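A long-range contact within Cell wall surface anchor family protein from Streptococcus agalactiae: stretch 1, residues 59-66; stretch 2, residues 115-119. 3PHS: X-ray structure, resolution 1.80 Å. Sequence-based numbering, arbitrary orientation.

Stretch 1, residues 59-66: DLLAHWNS
Stretch 2, residues 115-119: SAFLV

A short helix that includes L60 to N65 packs on a strand that begins at F117, its axis 8.7 Å from the strand's at closest approach and their N-to-C directions 122° apart. Register follows from two CA pairs: L61 CA to L118 CA at 6.5 Å and N65 CA to A116 CA at 7.2 Å, so a step of four residues along the helix, just over one turn, matches a step of two back along the other stretch, from L118 to A116 in the loop before the strand. Helical phi/psi stays near -65/-43 from L60 to W64, with N65 at -66/-22, held by backbone bonds such as N65 N to L61 O, 2.8 Å; the strand runs extended, F117 at -148/161 and L118 at -104/140.

Apolar packing centres on L118 (chi1 m, chi2 t), whose CB points toward the helix. Its CD1 lies 3.9 Å from L60 CB, 4.0 Å from L61 CB and 3.7 Å from L61 N, fitting against the first turn. L60 and L61 are both t, p. L61 leaves sideways, yet its CD1 reaches F117 CA at 4.1 Å and A116 O at 3.9 Å. F117 (chi1 p, chi2 -91°) points its CA-to-CB bond away, in keeping with strand alternation, while A116 and L118 point toward the helix. N65 (chi1 m, chi2 -22°) sets OD1 3.4 Å from A116 CB, a van der Waals contact.

Polar contact is indirect: no hydrogen bond crosses directly. A water accepts from N65 ND2 at 3.0 Å and donates to A116 O at 2.7 Å, bridging side chain to backbone.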

# COMPACT_ATOMS: atom_id res chain seq x y z
N ASP A 59 17.34 17.57 -4.86
CA ASP A 59 16.63 16.48 -4.20
C ASP A 59 15.76 15.81 -5.26
O ASP A 59 14.54 15.84 -5.20
CB ASP A 59 15.75 17.02 -3.06
CG ASP A 59 16.56 17.56 -1.91
OD1 ASP A 59 17.41 16.81 -1.39
OD2 ASP A 59 16.35 18.73 -1.53
N LEU A 60 16.41 15.23 -6.25
CA LEU A 60 15.72 14.77 -7.47
C LEU A 60 14.78 13.60 -7.22
O LEU A 60 13.64 13.58 -7.74
CB LEU A 60 16.77 14.37 -8.50
CG LEU A 60 16.38 14.38 -9.96
CD1 LEU A 60 15.79 15.75 -10.39
CD2 LEU A 60 17.62 14.02 -10.78
N LEU A 61 15.23 12.61 -6.46
CA LEU A 61 14.38 11.46 -6.18
C LEU A 61 13.15 11.89 -5.36
O LEU A 61 12.01 11.50 -5.66
CB LEU A 61 15.17 10.34 -5.49
CG LEU A 61 14.37 9.08 -5.08
CD1 LEU A 61 13.72 8.37 -6.28
CD2 LEU A 61 15.25 8.11 -4.29
N ALA A 62 13.38 12.73 -4.35
CA ALA A 62 12.25 13.23 -3.55
C ALA A 62 11.28 14.04 -4.41
O ALA A 62 10.07 13.96 -4.22
CB ALA A 62 12.76 14.08 -2.36
N HIS A 63 11.82 14.83 -5.33
CA HIS A 63 10.97 15.60 -6.23
C HIS A 63 10.04 14.70 -7.03
O HIS A 63 8.84 14.94 -7.11
CB HIS A 63 11.79 16.46 -7.20
CG HIS A 63 10.95 17.12 -8.23
ND1 HIS A 63 10.02 18.10 -7.92
CD2 HIS A 63 10.83 16.91 -9.57
CE1 HIS A 63 9.40 18.49 -9.02
NE2 HIS A 63 9.88 17.78 -10.03
N TRP A 64 10.61 13.67 -7.63
CA TRP A 64 9.85 12.74 -8.45
C TRP A 64 8.89 11.89 -7.63
O TRP A 64 7.77 11.66 -8.06
CB TRP A 64 10.81 11.91 -9.33
CG TRP A 64 11.19 12.75 -10.51
CD1 TRP A 64 12.16 13.71 -10.56
CD2 TRP A 64 10.54 12.77 -11.78
NE1 TRP A 64 12.16 14.33 -11.80
CE2 TRP A 64 11.16 13.77 -12.57
CE3 TRP A 64 9.48 12.04 -12.33
CZ2 TRP A 64 10.78 14.04 -13.89
CZ3 TRP A 64 9.10 12.31 -13.67
CH2 TRP A 64 9.75 13.30 -14.42
N ASN A 65 9.29 11.52 -6.41
CA ASN A 65 8.42 10.76 -5.50
C ASN A 65 7.20 11.56 -5.03
O ASN A 65 6.19 10.98 -4.62
CB ASN A 65 9.20 10.28 -4.28
CG ASN A 65 10.04 9.03 -4.56
OD1 ASN A 65 9.79 8.27 -5.49
ND2 ASN A 65 11.04 8.80 -3.70
N SER A 66 7.30 12.89 -5.11
CA SER A 66 6.22 13.81 -4.67
C SER A 66 5.12 14.00 -5.72
O SER A 66 4.03 14.47 -5.40
CB SER A 66 6.81 15.18 -4.28
OG SER A 66 7.09 15.98 -5.43
N SER A 115 9.85 0.45 -4.01
CA SER A 115 10.51 1.73 -3.89
C SER A 115 10.85 2.23 -5.29
O SER A 115 11.51 1.52 -6.06
CB SER A 115 11.77 1.62 -3.04
OG SER A 115 11.42 1.40 -1.67
N ALA A 116 10.37 3.44 -5.61
CA ALA A 116 10.72 4.07 -6.88
C ALA A 116 12.21 4.44 -6.88
O ALA A 116 12.84 4.58 -5.82
CB ALA A 116 9.87 5.30 -7.10
N PHE A 117 12.77 4.63 -8.08
CA PHE A 117 14.22 4.80 -8.18
C PHE A 117 14.58 5.72 -9.34
O PHE A 117 13.79 5.90 -10.27
CB PHE A 117 14.91 3.44 -8.39
CG PHE A 117 14.29 2.62 -9.47
CD1 PHE A 117 13.26 1.71 -9.17
CD2 PHE A 117 14.67 2.79 -10.80
CE1 PHE A 117 12.64 0.99 -10.18
CE2 PHE A 117 14.07 2.06 -11.81
CZ PHE A 117 13.05 1.16 -11.51
N LEU A 118 15.79 6.26 -9.30
CA LEU A 118 16.33 6.93 -10.47
C LEU A 118 17.36 6.03 -11.12
O LEU A 118 18.13 5.36 -10.43
CB LEU A 118 16.96 8.27 -10.08
CG LEU A 118 15.97 9.37 -9.73
CD1 LEU A 118 16.73 10.55 -9.12
CD2 LEU A 118 15.15 9.80 -10.98
N VAL A 119 17.39 5.99 -12.45
CA VAL A 119 18.46 5.27 -13.17
C VAL A 119 19.27 6.31 -13.97
O VAL A 119 18.72 7.04 -14.77
CB VAL A 119 17.93 4.23 -14.20
CG1 VAL A 119 19.08 3.30 -14.64
CG2 VAL A 119 16.75 3.41 -13.65
O HOH W 1 12.08 5.97 -3.65